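Local coordinates for protein S-adenosylmethionine:tRNA ribosyltransferase-isomerase (Thermotoga maritima, PDB 1VKY) that probably transfers and isomerises the ribose moiety of S-adenosylmethionine onto the 7-aminomethyl-7-deazaguanine base of tRNA, giving epoxyqueuosine in queuosine biosynthesis, at residues B[301-305]-B[335-339]; B[39-45]-B[342-347]; B[101-107]-B[137-142]; B[235-239]-B[266-270]. All coordinates share one frame; numbering follows the deposited sequence.

Overall arrangement
All four contacts are buried, but their places differ. Contacts 1, 2 and 4 belong to the large mixed sheet. Contact 3 belongs to a separate antiparallel sheet, and its centre is about 39 Å from that of contact 1. Contact 4 lies nearest the middle of the chain and is apolar helix-on-strand packing. Contacts 2 and 3 pair strands through backbone hydrogen bonds, parallel in contact 2 and antiparallel in contact 3. Contact 1 joins a strand end to a loop through aromatic rings, and a second subunit reaches it. Contacts 1 and 2 touch through neighbouring strands and the Arg336-Asp342 salt bridge. Contacts 3 and 4 meet lightly, where Lys104 packs on Gln237.

Contact 1: B[301-305]-B[335-339]; sequences TNFHL and YRFFS
Phe303 turns its ring edge toward one face of Phe337. The centroids are 5.1 Å apart and the planes stand at 55°. The Phe303 CB atom also packs on Phe337 CD2, at 3.5 Å. Further out on the Phe303 ring, CE1 meets Tyr335 CD2 at 3.7 Å, with the two rings inclined. Phe303 CG stands anti to its own carbonyl carbon (chi1 -78°), which lays the ring against both Tyr335 and Phe337. Trimming Phe303 to an alanine would probably open a gap beside Tyr335 and Phe337 and cost Phe337 its edge-to-face partner. The backbone fixes the loop beside this ring. Phe338 N donates to Phe303 O at 2.9 Å, and water 1 bridges Phe303 N and Phe338 O. Beyond that bond, Leu305 CD1 touches Phe338 CE1 at 3.5 Å. Ile27 of the second subunit packs on Leu305, and its Gln29 packs on Phe338. In the next shell, Ala330 of helix 320-332 touches all three clustered rings, and His52 holds the Tyr335 hydroxyl. The arrangement is an aromatic cluster that ties the end of strand 298-302 to the loop between helix 320-332 and strand 343-346.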
# COMPACT_ATOMS: atom_id res chain seq x y z
N THR B 301 13.15 6.54 -9.90
CA THR B 301 12.35 6.96 -8.77
C THR B 301 10.85 7.01 -9.11
O THR B 301 10.47 7.01 -10.27
CB THR B 301 12.85 8.33 -8.30
OG1 THR B 301 12.17 8.72 -7.09
CG2 THR B 301 12.52 9.42 -9.32
N ASN B 302 10.02 7.07 -8.08
CA ASN B 302 8.56 7.19 -8.27
C ASN B 302 8.17 8.61 -8.57
O ASN B 302 9.01 9.51 -8.62
CB ASN B 302 7.81 6.66 -7.03
CG ASN B 302 8.01 5.15 -6.80
OD1 ASN B 302 8.25 4.37 -7.73
ND2 ASN B 302 7.93 4.74 -5.54
N PHE B 303 6.88 8.80 -8.86
CA PHE B 303 6.27 10.12 -8.97
C PHE B 303 5.84 10.60 -7.59
O PHE B 303 5.05 9.94 -6.93
CB PHE B 303 5.09 10.07 -9.94
CG PHE B 303 5.51 10.07 -11.36
CD1 PHE B 303 5.78 8.93 -12.01
CD2 PHE B 303 5.67 11.28 -12.03
CE1 PHE B 303 6.17 8.95 -13.35
CE2 PHE B 303 6.07 11.32 -13.32
CZ PHE B 303 6.31 10.15 -14.00
N HIS B 304 6.37 11.74 -7.16
CA HIS B 304 6.20 12.20 -5.79
C HIS B 304 5.07 13.20 -5.69
O HIS B 304 4.64 13.73 -6.68
CB HIS B 304 7.52 12.75 -5.26
CG HIS B 304 8.67 11.79 -5.45
ND1 HIS B 304 8.76 10.59 -4.77
CD2 HIS B 304 9.73 11.81 -6.30
CE1 HIS B 304 9.84 9.93 -5.17
NE2 HIS B 304 10.44 10.65 -6.09
N LEU B 305 4.61 13.48 -4.48
CA LEU B 305 3.43 14.30 -4.28
C LEU B 305 3.78 15.78 -4.34
O LEU B 305 4.95 16.17 -4.04
CB LEU B 305 2.82 13.92 -2.91
CG LEU B 305 2.37 12.44 -2.71
CD1 LEU B 305 2.07 12.13 -1.24
CD2 LEU B 305 1.15 12.17 -3.58
N TYR B 335 -0.60 9.22 -15.77
CA TYR B 335 0.30 8.32 -15.06
C TYR B 335 -0.27 8.11 -13.65
O TYR B 335 -0.99 8.97 -13.11
CB TYR B 335 1.72 8.92 -14.91
CG TYR B 335 2.62 8.73 -16.10
CD1 TYR B 335 2.34 9.31 -17.32
CD2 TYR B 335 3.79 7.95 -15.98
CE1 TYR B 335 3.22 9.13 -18.43
CE2 TYR B 335 4.66 7.78 -17.07
CZ TYR B 335 4.37 8.36 -18.29
OH TYR B 335 5.28 8.17 -19.35
N ARG B 336 0.16 7.03 -13.03
CA ARG B 336 -0.14 6.79 -11.63
C ARG B 336 1.03 7.20 -10.74
O ARG B 336 2.21 6.97 -11.09
CB ARG B 336 -0.46 5.34 -11.41
CG ARG B 336 -1.68 4.82 -12.20
CD ARG B 336 -1.77 3.30 -12.17
NE ARG B 336 -0.45 2.71 -12.44
CZ ARG B 336 0.25 1.91 -11.63
NH1 ARG B 336 -0.22 1.51 -10.43
NH2 ARG B 336 1.47 1.51 -12.05
N PHE B 337 0.67 7.77 -9.58
CA PHE B 337 1.59 8.45 -8.69
C PHE B 337 1.72 7.75 -7.34
O PHE B 337 0.90 6.93 -6.94
CB PHE B 337 1.12 9.87 -8.45
CG PHE B 337 1.30 10.77 -9.63
CD1 PHE B 337 0.56 10.59 -10.76
CD2 PHE B 337 2.14 11.85 -9.56
CE1 PHE B 337 0.71 11.41 -11.83
CE2 PHE B 337 2.30 12.69 -10.65
CZ PHE B 337 1.59 12.47 -11.78
N PHE B 338 2.80 8.09 -6.66
CA PHE B 338 3.10 7.65 -5.32
C PHE B 338 3.62 6.23 -5.33
O PHE B 338 4.08 5.73 -6.35
CB PHE B 338 1.88 7.92 -4.39
CG PHE B 338 2.21 8.03 -2.94
CD1 PHE B 338 3.23 8.85 -2.50
CD2 PHE B 338 1.50 7.29 -2.01
CE1 PHE B 338 3.51 8.94 -1.16
CE2 PHE B 338 1.79 7.39 -0.66
CZ PHE B 338 2.78 8.21 -0.24
N SER B 339 3.68 5.64 -4.13
CA SER B 339 4.40 4.42 -3.88
C SER B 339 4.09 3.19 -4.74
O SER B 339 4.98 2.33 -4.92
CB SER B 339 4.23 4.07 -2.39
OG SER B 339 4.82 5.11 -1.58
O HOH W 1 4.79 6.71 -8.74

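Contact 2: B[39-45]-B[342-347]; sequences RLMVLHR and DAMLIL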
# COMPACT_ATOMS: atom_id res chain seq x y z
N ARG B 39 4.32 2.13 -16.12
CA ARG B 39 4.84 3.14 -17.04
C ARG B 39 6.19 3.65 -16.54
O ARG B 39 6.47 3.56 -15.35
CB ARG B 39 3.86 4.30 -17.19
CG ARG B 39 2.55 3.82 -17.70
CD ARG B 39 1.52 4.91 -17.92
NE ARG B 39 1.87 5.62 -19.12
CZ ARG B 39 1.12 6.54 -19.69
NH1 ARG B 39 -0.07 6.87 -19.18
NH2 ARG B 39 1.57 7.13 -20.80
N LEU B 40 7.04 4.07 -17.48
CA LEU B 40 8.35 4.66 -17.18
C LEU B 40 8.47 5.89 -18.04
O LEU B 40 8.59 5.77 -19.26
CB LEU B 40 9.50 3.68 -17.53
CG LEU B 40 10.95 4.15 -17.36
CD1 LEU B 40 11.28 4.38 -15.90
CD2 LEU B 40 11.97 3.20 -17.96
N MET B 41 8.46 7.06 -17.42
CA MET B 41 8.80 8.30 -18.10
C MET B 41 10.32 8.48 -18.03
O MET B 41 10.90 8.40 -16.98
CB MET B 41 8.13 9.51 -17.43
CG MET B 41 8.29 10.79 -18.23
SD MET B 41 7.39 12.20 -17.56
CE MET B 41 5.69 11.73 -17.77
N VAL B 42 10.93 8.76 -19.18
CA VAL B 42 12.36 8.96 -19.27
C VAL B 42 12.66 10.42 -19.59
O VAL B 42 12.20 10.94 -20.62
CB VAL B 42 12.99 8.04 -20.33
CG1 VAL B 42 14.48 8.19 -20.35
CG2 VAL B 42 12.63 6.56 -20.05
N LEU B 43 13.49 11.01 -18.75
CA LEU B 43 13.95 12.38 -18.86
C LEU B 43 15.45 12.43 -19.21
O LEU B 43 16.27 11.86 -18.51
CB LEU B 43 13.72 13.11 -17.52
CG LEU B 43 12.33 13.75 -17.33
CD1 LEU B 43 11.24 12.80 -17.48
CD2 LEU B 43 12.27 14.41 -16.01
N HIS B 44 15.76 13.10 -20.31
CA HIS B 44 17.13 13.26 -20.78
C HIS B 44 17.53 14.70 -20.49
O HIS B 44 17.11 15.63 -21.19
CB HIS B 44 17.21 12.98 -22.29
CG HIS B 44 16.79 11.60 -22.69
ND1 HIS B 44 17.68 10.57 -22.85
CD2 HIS B 44 15.57 11.08 -22.99
CE1 HIS B 44 17.04 9.48 -23.23
NE2 HIS B 44 15.76 9.77 -23.33
N ARG B 45 18.32 14.90 -19.45
CA ARG B 45 18.50 16.28 -18.95
C ARG B 45 19.17 17.22 -19.91
O ARG B 45 18.73 18.34 -20.05
CB ARG B 45 19.27 16.30 -17.64
CG ARG B 45 18.52 15.70 -16.46
CD ARG B 45 19.44 15.50 -15.28
NE ARG B 45 20.40 14.41 -15.48
CZ ARG B 45 21.34 14.12 -14.59
NH1 ARG B 45 22.16 13.12 -14.81
NH2 ARG B 45 21.45 14.83 -13.48
N ASP B 342 3.69 4.66 -11.08
CA ASP B 342 4.61 4.48 -12.16
C ASP B 342 6.02 4.99 -11.76
O ASP B 342 6.23 5.44 -10.62
CB ASP B 342 4.08 5.20 -13.40
CG ASP B 342 2.82 4.58 -13.92
OD1 ASP B 342 2.78 3.34 -13.98
OD2 ASP B 342 1.85 5.25 -14.30
N ALA B 343 6.95 4.91 -12.69
CA ALA B 343 8.34 5.32 -12.46
C ALA B 343 8.86 6.36 -13.46
O ALA B 343 8.32 6.53 -14.55
CB ALA B 343 9.23 4.14 -12.51
N MET B 344 9.94 7.04 -13.05
CA MET B 344 10.70 8.00 -13.85
C MET B 344 12.18 7.58 -13.83
O MET B 344 12.71 7.21 -12.76
CB MET B 344 10.55 9.38 -13.22
CG MET B 344 11.32 10.48 -13.87
SD MET B 344 11.00 12.05 -13.04
CE MET B 344 9.44 12.56 -13.84
N LEU B 345 12.81 7.59 -15.01
CA LEU B 345 14.27 7.47 -15.20
C LEU B 345 14.78 8.83 -15.68
O LEU B 345 14.32 9.35 -16.72
CB LEU B 345 14.62 6.44 -16.28
CG LEU B 345 16.08 6.29 -16.72
CD1 LEU B 345 17.01 5.94 -15.56
CD2 LEU B 345 16.22 5.27 -17.86
N ILE B 346 15.69 9.39 -14.90
CA ILE B 346 16.34 10.62 -15.24
C ILE B 346 17.77 10.31 -15.58
O ILE B 346 18.50 9.82 -14.73
CB ILE B 346 16.28 11.63 -14.12
CG1 ILE B 346 14.83 11.83 -13.68
CG2 ILE B 346 16.89 12.96 -14.62
CD1 ILE B 346 14.68 12.14 -12.29
N LEU B 347 18.14 10.59 -16.84
CA LEU B 347 19.52 10.40 -17.37
C LEU B 347 20.28 11.74 -17.51
O LEU B 347 21.50 11.80 -17.29
CB LEU B 347 19.45 9.78 -18.75
CG LEU B 347 18.85 8.37 -18.78
CD1 LEU B 347 18.55 7.98 -20.18
CD2 LEU B 347 19.81 7.39 -18.14
OXT LEU B 347 19.70 12.79 -17.84
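The guanidinium of Arg45 meets the C-terminal carboxylate of Leu347 side-on, with both carboxylate oxygens near the guanidinium plane. Arg45 NE forms a salt bridge to Leu347 OXT at 2.9 Å, and Arg45 NH1 donates to Leu347 O at 2.9 Å. The second bond comes from above the carboxylate, 61° out of its plane. Leu347 OXT also accepts from the backbone, Arg45 N, at 3.0 Å. The Arg45 chain bends at chi3 (-71°), which brings NE back to the terminus while its CD rests on Ile346 CG2. Leu347 CD1 lies 3.7 Å from His44 CE1, at a slant to the ring, whose NE2 is bonded to Glu51. At the other end, the carboxylate of Asp342 is met from above its plane by Arg39 N, 2.9 Å from OD1. Arg336 forms a salt bridge to this same OD1.

Between the ends, strands 39-44 and 343-346 run parallel, from the bond of Ala343 N to Arg39 O to that of Leu347 N to Leu43 O. One face carries Leu40, Val42, Ala343 and Leu345. On the other, Leu43 CD2 packs on Met344 SD at 4.0 Å, against helix 320-332. A leucine in place of Arg45 would probably leave the terminal carboxylate without its matching charge, held here only by the backbone N-H of that residue. Arg45 NH2 donates to Phe317 O, and its guanidinium makes a cation-pi contact with the Phe317 ring. The chemistry implies a chain end secured at the sheet by charge as well as backbone, its negative charge probably largely offset by Arg45.

Contact 3: B[101-107]-B[137-142]; sequences GIWKCLV and TRILKF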
# COMPACT_ATOMS: atom_id res chain seq x y z
N GLY B 101 26.43 -15.43 16.03
CA GLY B 101 27.01 -14.87 17.25
C GLY B 101 28.17 -13.90 17.10
O GLY B 101 28.77 -13.54 18.10
N ILE B 102 28.51 -13.49 15.86
CA ILE B 102 29.50 -12.43 15.58
C ILE B 102 28.85 -11.38 14.67
O ILE B 102 28.47 -11.65 13.50
CB ILE B 102 30.83 -13.01 14.96
CG1 ILE B 102 31.41 -14.13 15.82
CG2 ILE B 102 31.88 -11.90 14.81
CD1 ILE B 102 32.72 -14.69 15.32
N TRP B 103 28.70 -10.17 15.22
CA TRP B 103 28.00 -9.08 14.58
C TRP B 103 28.79 -7.78 14.58
O TRP B 103 29.43 -7.44 15.58
CB TRP B 103 26.70 -8.82 15.36
CG TRP B 103 25.69 -9.89 15.20
CD1 TRP B 103 25.69 -11.13 15.79
CD2 TRP B 103 24.52 -9.82 14.40
NE1 TRP B 103 24.58 -11.83 15.39
CE2 TRP B 103 23.85 -11.06 14.53
CE3 TRP B 103 23.97 -8.84 13.58
CZ2 TRP B 103 22.65 -11.32 13.89
CZ3 TRP B 103 22.77 -9.10 12.95
CH2 TRP B 103 22.13 -10.34 13.11
N LYS B 104 28.71 -7.03 13.48
CA LYS B 104 29.09 -5.64 13.45
C LYS B 104 27.98 -4.90 14.12
O LYS B 104 26.82 -5.06 13.75
CB LYS B 104 29.24 -5.10 12.03
CG LYS B 104 30.46 -5.61 11.33
CD LYS B 104 30.45 -5.27 9.85
CE LYS B 104 30.47 -3.79 9.59
NZ LYS B 104 31.83 -3.27 9.72
N CYS B 105 28.35 -4.07 15.08
CA CYS B 105 27.40 -3.38 15.95
C CYS B 105 27.74 -1.91 16.05
O CYS B 105 28.89 -1.51 15.95
CB CYS B 105 27.45 -3.97 17.36
SG CYS B 105 26.94 -5.71 17.42
N LEU B 106 26.71 -1.13 16.31
CA LEU B 106 26.87 0.26 16.67
C LEU B 106 26.88 0.28 18.19
O LEU B 106 25.94 -0.21 18.81
CB LEU B 106 25.70 1.08 16.09
CG LEU B 106 26.09 2.35 15.38
CD1 LEU B 106 26.49 3.36 16.44
CD2 LEU B 106 27.20 2.11 14.38
N VAL B 107 27.96 0.78 18.79
CA VAL B 107 28.11 0.76 20.23
C VAL B 107 28.22 2.22 20.70
O VAL B 107 29.07 2.96 20.19
CB VAL B 107 29.34 -0.05 20.64
CG1 VAL B 107 29.61 0.09 22.10
CG2 VAL B 107 29.14 -1.52 20.29
N THR B 137 31.98 0.87 13.48
CA THR B 137 31.28 -0.16 14.21
C THR B 137 32.28 -0.91 15.05
O THR B 137 33.49 -0.64 14.98
CB THR B 137 30.57 -1.09 13.24
OG1 THR B 137 31.53 -1.59 12.30
CG2 THR B 137 29.52 -0.30 12.37
N ARG B 138 31.76 -1.81 15.86
CA ARG B 138 32.52 -2.72 16.70
C ARG B 138 32.12 -4.11 16.29
O ARG B 138 30.94 -4.38 16.10
CB ARG B 138 32.14 -2.50 18.17
CG ARG B 138 33.04 -1.54 18.94
CD ARG B 138 33.50 -0.41 18.14
NE ARG B 138 34.20 0.62 18.88
CZ ARG B 138 34.43 1.80 18.35
NH1 ARG B 138 34.05 2.06 17.10
NH2 ARG B 138 35.04 2.74 19.05
N ILE B 139 33.09 -4.99 16.11
CA ILE B 139 32.80 -6.37 15.86
C ILE B 139 32.74 -7.04 17.21
O ILE B 139 33.71 -7.05 17.94
CB ILE B 139 33.86 -7.01 14.94
CG1 ILE B 139 33.77 -6.40 13.52
CG2 ILE B 139 33.59 -8.48 14.82
CD1 ILE B 139 34.38 -5.06 13.40
N LEU B 140 31.59 -7.61 17.52
CA LEU B 140 31.36 -8.22 18.82
C LEU B 140 31.10 -9.70 18.65
O LEU B 140 30.29 -10.12 17.83
CB LEU B 140 30.15 -7.58 19.48
CG LEU B 140 30.29 -6.38 20.41
CD1 LEU B 140 31.41 -5.45 20.14
CD2 LEU B 140 29.02 -5.64 20.38
N LYS B 141 31.79 -10.50 19.46
CA LYS B 141 31.51 -11.94 19.57
C LYS B 141 30.72 -12.17 20.87
O LYS B 141 31.21 -11.88 21.96
CB LYS B 141 32.82 -12.75 19.57
CG LYS B 141 32.62 -14.25 19.70
CD LYS B 141 33.92 -15.08 19.51
CE LYS B 141 34.78 -15.17 20.76
NZ LYS B 141 34.27 -16.08 21.82
N PHE B 142 29.50 -12.67 20.72
CA PHE B 142 28.62 -12.94 21.87
C PHE B 142 28.98 -14.26 22.54
O PHE B 142 29.54 -15.14 21.90
CB PHE B 142 27.16 -12.90 21.43
CG PHE B 142 26.70 -11.52 21.12
CD1 PHE B 142 26.85 -10.99 19.86
CD2 PHE B 142 26.20 -10.71 22.12
CE1 PHE B 142 26.46 -9.71 19.60
CE2 PHE B 142 25.79 -9.41 21.85
CZ PHE B 142 25.92 -8.93 20.60
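Gly101 begins the pairing by accepting, through its O, a bond from Phe142 N at 2.9 Å. The same oxygen lies at the edge of the Phe142 ring. Ile102 follows in a non-hydrogen-bonded pair with Lys141, and its CG2 packs on Ile139 CG2 at 3.8 Å. Trp103 exchanges two backbone bonds with Leu140. Its CD1 comes to 4.1 Å from Phe142 CE1, while Asp147 takes the indole NE1. Lys104 runs alongside Ile139, pointing the same way. Bends at chi3 and chi4 (63° and 80°) curl NZ over to Thr137 OG1 at 3.1 Å. Asp135 binds both groups, NZ by a salt bridge and OG1 by a hydrogen bond. Cys105 pairs with Arg138 through two backbone bonds, and its SG sits 3.6 Å from Leu140 CD2. The Leu106 and Thr137 side chains cross at about a right angle, CD2 near CG2. Val107 ends the walk with CG2 placed 3.8 Å from Arg138 CB and also close to Leu140. The chemistry is that of an antiparallel pair inside the six-stranded sheet. The Trp103, Cys105 and Leu140 face is largely apolar but carries Arg138, its NE bonded to Val113 O. On the other face the Lys104 charge is probably balanced by Asp135.

Contact 4: B[235-239]-B[266-270]; sequences FYQVP and TLETI
Thr269, whose methyl touches the ring of Tyr236, has its hydroxyl gripped by two groups. OG1 is hydrogen-bonded to the backbone O of Arg265, one turn back in the helix, and to OG1 of Thr283. With OG1 held there, CG2 is the branch that faces the strand. It lies 3.9 Å from Tyr236 OH and equally near CE2, at a slant to the ring.

Tyr236 CG sits between the backbone N and the carbonyl carbon (chi1 65°), and the ring thereby reaches along three helix residues, meeting each at a slant. Near its root, Tyr236 CB meets Thr266 OG1 at 3.5 Å, and the Thr266 methyl lies near CG and CD1. Thr266 OG1 has a weak bond to Thr262 O, back in the helix. Farther along the ring, Tyr236 CE1 meets Ile270 CG2 at 3.8 Å.

Val238 points to the same side of the strand, two residues on. Its CG2 lies 3.5 Å from Thr266 CG2, tighter than usual for two methyl carbons, as the two side chains slide past each other in opposite directions. Val238 and Ile270 instead meet tip to tip, with CG2 of each 4.0 Å apart. Ile270 CG2 thus touches both the tyrosine ring and the valine. The joint is made by apolar packing.

The axes of strand 235-238 and helix 266-270 cross at 76° and come within 9.5 Å. Strand 234-238 lies between 205-213 and 279-281 in the large mixed sheet. Tyr279 of the edge strand packs on both Tyr236 and Ile270. Helix 240-252 also packs here, with Val243 on Val238 and Leu246 on Leu267.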
# COMPACT_ATOMS: atom_id res chain seq x y z
N PHE B 235 20.21 4.42 10.21
CA PHE B 235 21.61 4.47 9.92
C PHE B 235 21.77 3.94 8.52
O PHE B 235 21.22 2.88 8.18
CB PHE B 235 22.43 3.63 10.91
CG PHE B 235 22.26 4.03 12.34
CD1 PHE B 235 21.23 3.49 13.10
CD2 PHE B 235 23.09 4.94 12.91
CE1 PHE B 235 21.04 3.85 14.40
CE2 PHE B 235 22.92 5.32 14.23
CZ PHE B 235 21.90 4.77 14.98
N TYR B 236 22.51 4.67 7.69
CA TYR B 236 22.84 4.13 6.38
C TYR B 236 24.08 3.29 6.51
O TYR B 236 24.91 3.49 7.41
CB TYR B 236 23.07 5.24 5.33
CG TYR B 236 24.27 6.10 5.61
CD1 TYR B 236 25.57 5.66 5.28
CD2 TYR B 236 24.14 7.33 6.23
CE1 TYR B 236 26.66 6.45 5.53
CE2 TYR B 236 25.24 8.13 6.45
CZ TYR B 236 26.48 7.69 6.11
OH TYR B 236 27.57 8.46 6.40
N GLN B 237 24.21 2.33 5.61
CA GLN B 237 25.46 1.59 5.48
C GLN B 237 25.80 1.44 4.01
O GLN B 237 24.94 1.08 3.22
CB GLN B 237 25.31 0.18 6.11
CG GLN B 237 26.59 -0.67 6.05
CD GLN B 237 26.39 -2.10 6.54
OE1 GLN B 237 25.26 -2.53 6.71
NE2 GLN B 237 27.50 -2.82 6.74
N VAL B 238 27.04 1.71 3.66
CA VAL B 238 27.61 1.46 2.34
C VAL B 238 28.78 0.53 2.55
O VAL B 238 29.86 0.93 2.98
CB VAL B 238 28.11 2.75 1.64
CG1 VAL B 238 28.49 2.44 0.17
CG2 VAL B 238 27.03 3.81 1.66
N PRO B 239 28.55 -0.74 2.27
CA PRO B 239 29.53 -1.73 2.57
C PRO B 239 30.69 -1.75 1.60
O PRO B 239 30.64 -1.16 0.52
CB PRO B 239 28.70 -3.04 2.52
CG PRO B 239 27.62 -2.78 1.56
CD PRO B 239 27.33 -1.30 1.66
N THR B 266 21.97 8.67 0.52
CA THR B 266 23.12 7.96 1.08
C THR B 266 24.39 8.19 0.30
O THR B 266 25.43 8.50 0.87
CB THR B 266 22.80 6.42 1.17
OG1 THR B 266 21.83 6.23 2.23
CG2 THR B 266 24.05 5.63 1.62
N LEU B 267 24.32 8.03 -1.01
CA LEU B 267 25.49 8.23 -1.84
C LEU B 267 26.03 9.68 -1.86
O LEU B 267 27.27 9.88 -1.84
CB LEU B 267 25.20 7.77 -3.25
CG LEU B 267 24.96 6.25 -3.46
CD1 LEU B 267 24.57 6.11 -4.94
CD2 LEU B 267 26.15 5.39 -3.10
N GLU B 268 25.14 10.66 -1.92
CA GLU B 268 25.59 12.07 -1.88
C GLU B 268 26.11 12.50 -0.51
O GLU B 268 26.98 13.39 -0.39
CB GLU B 268 24.48 13.00 -2.39
CG GLU B 268 24.17 12.79 -3.87
CD GLU B 268 25.38 12.98 -4.79
OE1 GLU B 268 26.13 13.97 -4.60
OE2 GLU B 268 25.58 12.17 -5.71
N THR B 269 25.65 11.85 0.54
CA THR B 269 26.23 12.00 1.86
C THR B 269 27.68 11.48 1.92
O THR B 269 28.62 12.20 2.35
CB THR B 269 25.34 11.28 2.87
OG1 THR B 269 24.06 11.91 2.94
CG2 THR B 269 25.94 11.34 4.28
N ILE B 270 27.92 10.24 1.47
CA ILE B 270 29.30 9.71 1.54
C ILE B 270 30.25 10.37 0.57
O ILE B 270 31.46 10.40 0.81
CB ILE B 270 29.39 8.14 1.39
CG1 ILE B 270 29.09 7.70 -0.04
CG2 ILE B 270 28.50 7.48 2.39
CD1 ILE B 270 29.48 6.34 -0.36